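Local coordinates for protein extracellular sialidase/neuraminidase, putative (Aspergillus fumigatus, PDB 2XZI) that hydrolyses the glycosidic linkages of terminal sialic acids, acting as a KDNase on those of the deaminated sugar KDN, at residues F15-S20 and I51-E56; N69-R74 and E89-V94; V307-D312 and W379-P384. All blocks are in the same frame, centred on the assembly; numbering follows the deposited sequence.

Contact 1: F15-S20 and I51-E56; sequences FPLFRS and ILAFAE
Leu17 and Phe18 lean on Ala53 and Ala55 where two blades of the sialidase beta-propeller pack face to face: strand 12-18, at the outer edge of one four-stranded sheet, meets strand 51-58, an inner strand of the next. Phe18 carries most of the contact. Its CG stands anti to the carbonyl carbon (chi1 -65°), and the ring reaches across so that the methyl of Ala55 sits over the middle of one face. This is a CH-pi contact, with Ala55 CB 4.1 Å from the centroid of the Phe18 ring and only 10° off the normal. The far end of the ring approaches the backbone edge-on: Phe18 CZ lies 3.5 Å from Ala53 O, with the oxygen near the ring plane. Ala53 CB is shared, touched by Phe18 CE1 at 4.0 Å and by Leu17 CD2 at 3.9 Å. Small methyls on the 51-56 side let the larger side chains come close, although the nearest CA atoms across the contact, those of Phe18 and Ala55, remain 8.2 Å apart. No hydrogen bond crosses. Leu17 and Phe18 form a classic beta bulge, both facing Ile370, which turns two successive side chains toward the neighbouring blade. Around this junction, Ile370 of strand 368-375 touches both Phe18 and Ala55, Leu91 packs on Phe18, and Phe54 of strand 51-58 turns away from the contact and touches Leu70 and Tyr72 of strand 68-74.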
loop_
_atom_site.group_PDB
_atom_site.type_symbol
_atom_site.label_atom_id
_atom_site.label_comp_id
_atom_site.label_asym_id
_atom_site.label_seq_id
_atom_site.Cartn_x
_atom_site.Cartn_y
_atom_site.Cartn_z
ATOM N N PHE A 15 4.533 14.124 -9.157
ATOM C CA PHE A 15 5.117 13.652 -10.411
ATOM C C PHE A 15 5.049 12.132 -10.495
ATOM O O PHE A 15 4.986 11.462 -9.468
ATOM C CB PHE A 15 6.562 14.176 -10.610
ATOM C CG PHE A 15 7.492 13.930 -9.450
ATOM C CD1 PHE A 15 8.254 12.762 -9.366
ATOM C CD2 PHE A 15 7.649 14.899 -8.474
ATOM C CE1 PHE A 15 9.137 12.562 -8.292
ATOM C CE2 PHE A 15 8.510 14.708 -7.395
ATOM C CZ PHE A 15 9.254 13.527 -7.299
ATOM N N PRO A 16 5.076 11.572 -11.715
ATOM C CA PRO A 16 5.132 10.098 -11.816
ATOM C C PRO A 16 6.439 9.548 -11.237
ATOM O O PRO A 16 7.529 10.102 -11.497
ATOM C CB PRO A 16 5.045 9.830 -13.322
ATOM C CG PRO A 16 4.561 11.139 -13.920
ATOM C CD PRO A 16 5.054 12.221 -13.040
ATOM N N LEU A 17 6.322 8.482 -10.440
ATOM C CA LEU A 17 7.508 7.845 -9.880
ATOM C C LEU A 17 7.776 6.465 -10.482
ATOM O O LEU A 17 8.936 6.020 -10.555
ATOM C CB LEU A 17 7.419 7.769 -8.346
ATOM C CG LEU A 17 8.641 7.212 -7.620
ATOM C CD1 LEU A 17 9.865 8.083 -7.927
ATOM C CD2 LEU A 17 8.402 7.103 -6.108
ATOM N N PHE A 18 6.718 5.770 -10.876
ATOM C CA PHE A 18 6.869 4.494 -11.574
ATOM C C PHE A 18 6.206 4.668 -12.930
ATOM O O PHE A 18 4.989 4.808 -13.028
ATOM C CB PHE A 18 6.244 3.338 -10.770
ATOM C CG PHE A 18 6.939 3.062 -9.459
ATOM C CD1 PHE A 18 6.589 3.754 -8.305
ATOM C CD2 PHE A 18 7.935 2.098 -9.372
ATOM C CE1 PHE A 18 7.217 3.490 -7.101
ATOM C CE2 PHE A 18 8.588 1.819 -8.168
ATOM C CZ PHE A 18 8.229 2.510 -7.019
ATOM N N ARG A 19 7.051 4.727 -13.961
ATOM C CA ARG A 19 6.669 5.114 -15.313
ATOM C C ARG A 19 6.487 3.872 -16.170
ATOM O O ARG A 19 7.438 3.126 -16.401
ATOM C CB ARG A 19 7.758 6.014 -15.903
ATOM C CG ARG A 19 7.948 7.311 -15.106
ATOM C CD ARG A 19 9.097 8.172 -15.649
ATOM N NE ARG A 19 8.759 8.741 -16.957
ATOM C CZ ARG A 19 8.132 9.899 -17.157
ATOM N NH1 ARG A 19 7.776 10.664 -16.127
ATOM N NH2 ARG A 19 7.849 10.292 -18.395
ATOM N N SER A 20 5.257 3.677 -16.629
ATOM C CA SER A 20 4.886 2.496 -17.427
ATOM C C SER A 20 5.572 2.477 -18.803
ATOM O O SER A 20 6.120 3.495 -19.254
ATOM C CB SER A 20 3.358 2.415 -17.568
ATOM O OG SER A 20 2.795 3.699 -17.789
ATOM N N ILE A 51 13.267 7.526 2.066
ATOM C CA ILE A 51 11.946 7.031 1.673
ATOM C C ILE A 51 12.130 5.835 0.754
ATOM O O ILE A 51 12.937 5.889 -0.181
ATOM C CB ILE A 51 11.070 8.138 1.032
ATOM C CG1 ILE A 51 10.947 9.320 2.019
ATOM C CG2 ILE A 51 9.695 7.592 0.693
ATOM C CD1 ILE A 51 10.298 10.572 1.466
ATOM N N LEU A 52 11.393 4.754 1.042
ATOM C CA LEU A 52 11.373 3.537 0.227
ATOM C C LEU A 52 9.994 3.373 -0.384
ATOM O O LEU A 52 9.002 3.306 0.341
ATOM C CB LEU A 52 11.687 2.315 1.083
ATOM C CG LEU A 52 12.937 2.362 1.951
ATOM C CD1 LEU A 52 13.111 1.058 2.741
ATOM C CD2 LEU A 52 14.175 2.632 1.110
ATOM N N ALA A 53 9.941 3.343 -1.719
ATOM C CA ALA A 53 8.698 3.145 -2.464
ATOM C C ALA A 53 8.727 1.806 -3.190
ATOM O O ALA A 53 9.661 1.532 -3.958
ATOM C CB ALA A 53 8.519 4.293 -3.453
ATOM N N PHE A 54 7.702 0.989 -2.963
ATOM C CA PHE A 54 7.582 -0.345 -3.530
ATOM C C PHE A 54 6.401 -0.421 -4.468
ATOM O O PHE A 54 5.432 0.338 -4.334
ATOM C CB PHE A 54 7.360 -1.380 -2.434
ATOM C CG PHE A 54 8.395 -1.363 -1.355
ATOM C CD1 PHE A 54 8.233 -0.554 -0.233
ATOM C CD2 PHE A 54 9.510 -2.174 -1.429
ATOM C CE1 PHE A 54 9.205 -0.535 0.785
ATOM C CE2 PHE A 54 10.483 -2.153 -0.411
ATOM C CZ PHE A 54 10.310 -1.350 0.695
ATOM N N ALA A 55 6.479 -1.341 -5.423
ATOM C CA ALA A 55 5.355 -1.598 -6.310
ATOM C C ALA A 55 5.482 -2.989 -6.923
ATOM O O ALA A 55 6.560 -3.626 -6.868
ATOM C CB ALA A 55 5.307 -0.548 -7.413
ATOM N N GLU A 56 4.377 -3.455 -7.497
ATOM C CA GLU A 56 4.400 -4.594 -8.381
ATOM C C GLU A 56 4.756 -4.153 -9.784
ATOM O O GLU A 56 4.076 -3.315 -10.385
ATOM C CB GLU A 56 3.021 -5.254 -8.397
ATOM C CG GLU A 56 2.720 -6.061 -7.150
ATOM C CD GLU A 56 1.364 -6.725 -7.198
ATOM O OE1 GLU A 56 0.853 -7.002 -8.314
ATOM O OE2 GLU A 56 0.816 -6.995 -6.110
#

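Contact 2: N69-R74 and E89-V94; sequences NLVYKR and EPLREV. With NA (sodium ion), chain E.
Tyr72 and Arg92 form an antiparallel hydrogen-bonded pair, Tyr72 N giving to Arg92 O at 2.9 Å and Arg92 N to Tyr72 O, while Val71 and Glu93 beside them are a non-hydrogen-bonded pair. Val94 N to Leu70 O and Glu89 N to Arg74 O extend the backbone pairing at the two ends. On one face the aliphatic start of Arg92 lies over the Tyr72 ring, its CB 3.9 Å from the ring centroid in a CH-pi contact, while the guanidinium plane is turned 79° from the ring. Val94 CG2 also closes on the ring, 3.4 Å from Tyr72 CD1. On the other face Val71 CG2 packs against Leu91 CD1 at 3.8 Å. The pairing makes 92-93 the outermost strand of a four-stranded antiparallel propeller blade. Beyond Tyr72, Arg74 bends at chi3 (-58°) and grips the Glu89 carboxylate side-on: NE gives to OE1 at 3.0 Å in an almost straight bond, and NH2 to OE2 at 2.8 Å on its syn lone pair. Glu89 OE1 also lies above the face of the Arg92 guanidinium, a purely ionic contact that may ease the closeness of the two arginines; Arg92 NH1 hydrogen-bonds Asn163. At the opposite end of strand 68-74, Asn69 OD1 binds the sodium ion at 2.4 Å, alongside two waters, Asp67, Gly96 and Gly98.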
loop_
_atom_site.group_PDB
_atom_site.type_symbol
_atom_site.label_atom_id
_atom_site.label_comp_id
_atom_site.label_asym_id
_atom_site.label_seq_id
_atom_site.Cartn_x
_atom_site.Cartn_y
_atom_site.Cartn_z
ATOM N N ASN A 69 7.038 -8.884 -10.724
ATOM C CA ASN A 69 8.174 -8.746 -9.813
ATOM C C ASN A 69 7.927 -7.651 -8.799
ATOM O O ASN A 69 7.199 -6.687 -9.087
ATOM C CB ASN A 69 9.491 -8.488 -10.581
ATOM C CG ASN A 69 9.775 -9.537 -11.611
ATOM O OD1 ASN A 69 9.266 -10.646 -11.525
ATOM N ND2 ASN A 69 10.631 -9.210 -12.582
ATOM N N LEU A 70 8.540 -7.791 -7.627
ATOM C CA LEU A 70 8.428 -6.748 -6.609
ATOM C C LEU A 70 9.592 -5.798 -6.765
ATOM O O LEU A 70 10.741 -6.184 -6.537
ATOM C CB LEU A 70 8.425 -7.352 -5.202
ATOM C CG LEU A 70 7.682 -6.569 -4.114
ATOM C CD1 LEU A 70 8.318 -5.202 -3.814
ATOM C CD2 LEU A 70 6.231 -6.406 -4.437
ATOM N N VAL A 71 9.277 -4.565 -7.156
ATOM C CA VAL A 71 10.278 -3.545 -7.472
ATOM C C VAL A 71 10.218 -2.396 -6.472
ATOM O O VAL A 71 9.269 -2.288 -5.698
ATOM C CB VAL A 71 10.147 -3.044 -8.950
ATOM C CG1 VAL A 71 10.404 -4.208 -9.923
ATOM C CG2 VAL A 71 8.793 -2.352 -9.212
ATOM N N TYR A 72 11.244 -1.547 -6.469
ATOM C CA TYR A 72 11.279 -0.429 -5.556
ATOM C C TYR A 72 12.207 0.684 -6.021
ATOM O O TYR A 72 13.060 0.471 -6.902
ATOM C CB TYR A 72 11.664 -0.890 -4.148
ATOM C CG TYR A 72 13.120 -1.247 -3.918
ATOM C CD1 TYR A 72 13.657 -2.430 -4.401
ATOM C CD2 TYR A 72 13.942 -0.418 -3.162
ATOM C CE1 TYR A 72 14.980 -2.774 -4.155
ATOM C CE2 TYR A 72 15.280 -0.752 -2.917
ATOM C CZ TYR A 72 15.788 -1.935 -3.404
ATOM O OH TYR A 72 17.107 -2.295 -3.178
ATOM N N LYS A 73 12.033 1.847 -5.412
ATOM C CA LYS A 73 12.981 2.948 -5.516
ATOM C C LYS A 73 13.216 3.522 -4.144
ATOM O O LYS A 73 12.325 3.529 -3.302
ATOM C CB LYS A 73 12.433 4.050 -6.416
ATOM C CG LYS A 73 12.340 3.695 -7.886
ATOM C CD LYS A 73 11.843 4.875 -8.690
ATOM C CE LYS A 73 11.919 4.536 -10.155
ATOM N NZ LYS A 73 11.686 5.705 -11.016
ATOM N N ARG A 74 14.421 4.022 -3.911
ATOM C CA ARG A 74 14.720 4.765 -2.698
ATOM C C ARG A 74 15.044 6.199 -3.063
ATOM O O ARG A 74 15.498 6.472 -4.173
ATOM C CB ARG A 74 15.970 4.201 -2.010
ATOM C CG ARG A 74 16.055 2.681 -1.924
ATOM C CD ARG A 74 17.214 2.307 -1.001
ATOM N NE ARG A 74 18.494 2.861 -1.463
ATOM C CZ ARG A 74 19.573 3.009 -0.694
ATOM N NH1 ARG A 74 19.551 2.686 0.588
ATOM N NH2 ARG A 74 20.689 3.520 -1.209
ATOM N N GLU A 89 16.462 7.383 -6.668
ATOM C CA GLU A 89 17.289 6.389 -7.362
ATOM C C GLU A 89 16.546 5.734 -8.538
ATOM O O GLU A 89 15.316 5.768 -8.601
ATOM C CB GLU A 89 17.752 5.313 -6.387
ATOM C CG GLU A 89 18.749 5.806 -5.341
ATOM C CD GLU A 89 19.121 4.727 -4.335
ATOM O OE1 GLU A 89 18.440 3.674 -4.302
ATOM O OE2 GLU A 89 20.081 4.939 -3.563
ATOM N N PRO A 90 17.289 5.096 -9.462
ATOM C CA PRO A 90 16.651 4.256 -10.475
ATOM C C PRO A 90 15.978 3.016 -9.888
ATOM O O PRO A 90 16.252 2.624 -8.745
ATOM C CB PRO A 90 17.820 3.827 -11.380
ATOM C CG PRO A 90 18.897 4.823 -11.133
ATOM C CD PRO A 90 18.741 5.227 -9.690
ATOM N N LEU A 91 15.089 2.435 -10.671
ATOM C CA LEU A 91 14.349 1.246 -10.278
ATOM C C LEU A 91 15.268 0.093 -9.892
ATOM O O LEU A 91 16.241 -0.203 -10.597
ATOM C CB LEU A 91 13.418 0.814 -11.414
ATOM C CG LEU A 91 12.381 -0.229 -11.019
ATOM C CD1 LEU A 91 11.262 0.429 -10.206
ATOM C CD2 LEU A 91 11.832 -0.839 -12.297
ATOM N N ARG A 92 14.942 -0.557 -8.775
ATOM C CA ARG A 92 15.613 -1.776 -8.308
ATOM C C ARG A 92 14.569 -2.866 -8.046
ATOM O O ARG A 92 13.362 -2.611 -8.150
ATOM C CB ARG A 92 16.381 -1.498 -7.020
ATOM C CG ARG A 92 17.489 -0.471 -7.133
ATOM C CD ARG A 92 18.131 -0.317 -5.779
ATOM N NE ARG A 92 19.199 0.665 -5.779
ATOM C CZ ARG A 92 20.039 0.836 -4.765
ATOM N NH1 ARG A 92 19.927 0.087 -3.684
ATOM N NH2 ARG A 92 20.998 1.745 -4.837
ATOM N N GLU A 93 15.037 -4.067 -7.726
ATOM C CA GLU A 93 14.168 -5.223 -7.536
ATOM C C GLU A 93 14.410 -5.818 -6.157
ATOM O O GLU A 93 15.561 -5.996 -5.733
ATOM C CB GLU A 93 14.448 -6.266 -8.624
ATOM C CG GLU A 93 13.533 -7.478 -8.597
ATOM C CD GLU A 93 13.760 -8.384 -9.776
ATOM O OE1 GLU A 93 14.786 -9.093 -9.790
ATOM O OE2 GLU A 93 12.910 -8.368 -10.684
ATOM N N VAL A 94 13.321 -6.091 -5.441
ATOM C CA VAL A 94 13.415 -6.824 -4.188
ATOM C C VAL A 94 13.502 -8.315 -4.526
ATOM O O VAL A 94 14.413 -8.991 -4.063
ATOM C CB VAL A 94 12.201 -6.552 -3.276
ATOM C CG1 VAL A 94 12.270 -7.461 -2.050
ATOM C CG2 VAL A 94 12.165 -5.102 -2.835
HETATM NA NA NA E . 9.634 -12.818 -12.370
HETATM O O HOH W 1 10.646 -11.659 -14.312
HETATM O O HOH W 2 13.862 7.269 -10.367
HETATM O O HOH W 3 16.324 2.465 -5.809
HETATM O O HOH W 4 7.980 -13.036 -10.837
#

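Contact 3: V307-D312 and W379-P384; sequences VRISYD and WILNGP
Ile380, Val307 and Ile309 bury the most surface here, and Ile380 stands between the other two. It sits in the last turn of helix 377-381, its side chain directed at strand 305-310, where Val307 and Ile309 point back from the same face of the strand. The intervening Arg308 turns away. Val307 meets Ile380 at about a right angle, with Val307 CG1 3.8 Å from Ile380 CG1. A chi1 of 66° sets Val307 CG1 between the backbone N and the carbonyl carbon; there Val307 CG1 also meets the edge of the Trp379 indole, 4.1 Å from Trp379 CZ3 and near the ring plane. Ile380 CD1 reaches both methyls of Val307, lying 4.0 Å from Val307 CG2. The other branch, Ile380 CG2, comes within 3.9 Å of Ile309 CD1. That same Ile309 CD1 extends to Leu381 CD2 at 3.8 Å, so a single methyl bridges two consecutive helix residues. Next to it, Tyr311 and Leu381 meet tip to tip, Tyr311 OH standing 3.4 Å from Leu381 CD2. Ile309 CG2 lies over one face of the tyrosine ring, offset toward its rim. The hydroxyl has a polar partner in Asp3, near the chain's N-terminus, which lies beside Leu381 as well. Phe375 of strand 368-375 touches both Val307 and Ile380, and Ile292 of the adjacent strand 290-294 touches Val307 and Ile309. No hydrogen bond crosses between 307-312 and 379-384. Between these two segments the helix is packed on the blade by branched aliphatic groups, so this part of the contact is apolar and non-directional; the directional ties come from Arg322, whose NH1 bonds Trp379 O and which makes a cation-pi contact with the indole.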
loop_
_atom_site.group_PDB
_atom_site.type_symbol
_atom_site.label_atom_id
_atom_site.label_comp_id
_atom_site.label_asym_id
_atom_site.label_seq_id
_atom_site.Cartn_x
_atom_site.Cartn_y
_atom_site.Cartn_z
ATOM N N VAL A 307 -7.988 12.758 0.126
ATOM C CA VAL A 307 -7.245 12.603 1.381
ATOM C C VAL A 307 -7.995 13.355 2.481
ATOM O O VAL A 307 -8.472 14.465 2.239
ATOM C CB VAL A 307 -5.764 13.060 1.231
ATOM C CG1 VAL A 307 -5.641 14.580 0.974
ATOM C CG2 VAL A 307 -4.962 12.626 2.450
ATOM N N ARG A 308 -8.102 12.751 3.666
ATOM C CA ARG A 308 -8.909 13.283 4.760
ATOM C C ARG A 308 -8.195 13.229 6.095
ATOM O O ARG A 308 -7.277 12.410 6.286
ATOM C CB ARG A 308 -10.164 12.432 4.927
ATOM C CG ARG A 308 -11.040 12.301 3.682
ATOM C CD ARG A 308 -12.117 11.316 4.038
ATOM N NE ARG A 308 -12.961 10.863 2.943
ATOM C CZ ARG A 308 -14.206 11.279 2.741
ATOM N NH1 ARG A 308 -14.736 12.226 3.524
ATOM N NH2 ARG A 308 -14.922 10.739 1.761
ATOM N N ILE A 309 -8.678 14.051 7.036
ATOM C CA ILE A 309 -8.169 14.095 8.414
ATOM C C ILE A 309 -9.288 13.785 9.407
ATOM O O ILE A 309 -10.417 14.286 9.267
ATOM C CB ILE A 309 -7.544 15.465 8.763
ATOM C CG1 ILE A 309 -6.365 15.810 7.826
ATOM C CG2 ILE A 309 -7.120 15.535 10.234
ATOM C CD1 ILE A 309 -6.037 17.324 7.726
ATOM N N SER A 310 -8.984 12.951 10.402
ATOM C CA SER A 310 -9.875 12.837 11.563
ATOM C C SER A 310 -9.146 13.325 12.794
ATOM O O SER A 310 -7.980 12.976 12.996
ATOM C CB SER A 310 -10.323 11.398 11.799
ATOM O OG SER A 310 -11.160 11.333 12.964
ATOM N N TYR A 311 -9.857 14.074 13.636
ATOM C CA TYR A 311 -9.359 14.524 14.930
ATOM C C TYR A 311 -9.919 13.676 16.073
ATOM O O TYR A 311 -9.593 13.914 17.241
ATOM C CB TYR A 311 -9.742 15.989 15.148
ATOM C CG TYR A 311 -9.176 16.903 14.102
ATOM C CD1 TYR A 311 -7.852 17.314 14.169
ATOM C CD2 TYR A 311 -9.959 17.340 13.031
ATOM C CE1 TYR A 311 -7.311 18.164 13.204
ATOM C CE2 TYR A 311 -9.434 18.194 12.063
ATOM C CZ TYR A 311 -8.116 18.589 12.152
ATOM O OH TYR A 311 -7.609 19.432 11.194
ATOM N N ASP A 312 -10.745 12.693 15.748
ATOM C CA ASP A 312 -11.412 11.875 16.773
ATOM C C ASP A 312 -10.469 10.866 17.393
ATOM O O ASP A 312 -9.658 10.259 16.693
ATOM C CB ASP A 312 -12.624 11.145 16.195
ATOM C CG ASP A 312 -13.759 12.079 15.821
ATOM O OD1 ASP A 312 -13.918 13.152 16.452
ATOM O OD2 ASP A 312 -14.516 11.724 14.902
ATOM N N TRP A 379 -2.255 22.169 2.968
ATOM C CA TRP A 379 -2.844 21.935 1.657
ATOM C C TRP A 379 -4.199 21.226 1.779
ATOM O O TRP A 379 -5.175 21.625 1.137
ATOM C CB TRP A 379 -1.893 21.181 0.724
ATOM C CG TRP A 379 -2.470 21.004 -0.634
ATOM C CD1 TRP A 379 -2.438 21.900 -1.661
ATOM C CD2 TRP A 379 -3.196 19.868 -1.112
ATOM N NE1 TRP A 379 -3.087 21.389 -2.757
ATOM C CE2 TRP A 379 -3.558 20.139 -2.453
ATOM C CE3 TRP A 379 -3.568 18.638 -0.546
ATOM C CZ2 TRP A 379 -4.283 19.227 -3.237
ATOM C CZ3 TRP A 379 -4.272 17.723 -1.329
ATOM C CH2 TRP A 379 -4.620 18.023 -2.660
ATOM N N ILE A 380 -4.284 20.202 2.624
ATOM C CA ILE A 380 -5.553 19.505 2.806
ATOM C C ILE A 380 -6.610 20.445 3.374
ATOM O O ILE A 380 -7.735 20.509 2.869
ATOM C CB ILE A 380 -5.425 18.307 3.762
ATOM C CG1 ILE A 380 -4.361 17.318 3.264
ATOM C CG2 ILE A 380 -6.773 17.594 3.905
ATOM C CD1 ILE A 380 -4.069 16.138 4.235
ATOM N N LEU A 381 -6.241 21.155 4.438
ATOM C CA LEU A 381 -7.174 22.018 5.191
ATOM C C LEU A 381 -7.679 23.240 4.432
ATOM O O LEU A 381 -8.759 23.744 4.728
ATOM C CB LEU A 381 -6.545 22.446 6.519
ATOM C CG LEU A 381 -6.295 21.289 7.478
ATOM C CD1 LEU A 381 -5.326 21.739 8.580
ATOM C CD2 LEU A 381 -7.611 20.756 8.036
ATOM N N ASN A 382 -6.904 23.707 3.460
ATOM C CA ASN A 382 -7.300 24.842 2.635
ATOM C C ASN A 382 -8.052 24.433 1.366
ATOM O O ASN A 382 -8.272 25.252 0.468
ATOM C CB ASN A 382 -6.081 25.728 2.371
ATOM C CG ASN A 382 -5.719 26.551 3.599
ATOM O OD1 ASN A 382 -6.455 27.462 3.983
ATOM N ND2 ASN A 382 -4.593 26.225 4.236
ATOM N N GLY A 383 -8.474 23.169 1.305
ATOM C CA GLY A 383 -9.274 22.667 0.192
ATOM C C GLY A 383 -10.618 23.388 0.134
ATOM O O GLY A 383 -11.146 23.787 1.177
ATOM N N PRO A 384 -11.176 23.548 -1.076
ATOM C CA PRO A 384 -12.387 24.344 -1.305
ATOM C C PRO A 384 -13.672 23.698 -0.777
ATOM O O PRO A 384 -14.711 24.349 -0.762
ATOM C CB PRO A 384 -12.430 24.452 -2.834
ATOM C CG PRO A 384 -11.794 23.214 -3.298
ATOM C CD PRO A 384 -10.652 22.999 -2.338
#

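Contacts 1 and 2 adjoin, their centres about 8 Å apart, and share one sheet: strands 51-58 and 68-74 are neighbours in it, joined by Ala53 O to Lys73 N. Lys73 NZ also reaches Leu17 O, tying the second contact to the bulged strand of the first. Contact 1 is wholly buried and apolar, a junction between blades; contact 2 lies within a blade at its outer edge, partly buried, and relies on backbone hydrogen bonds and an ionic network, with a sodium site at one end. Contact 3, about 25 Å from contact 1 between centres, is again mostly buried and aliphatic, but joins a helix to a strand of another blade and has an exposed tyrosine at its margin.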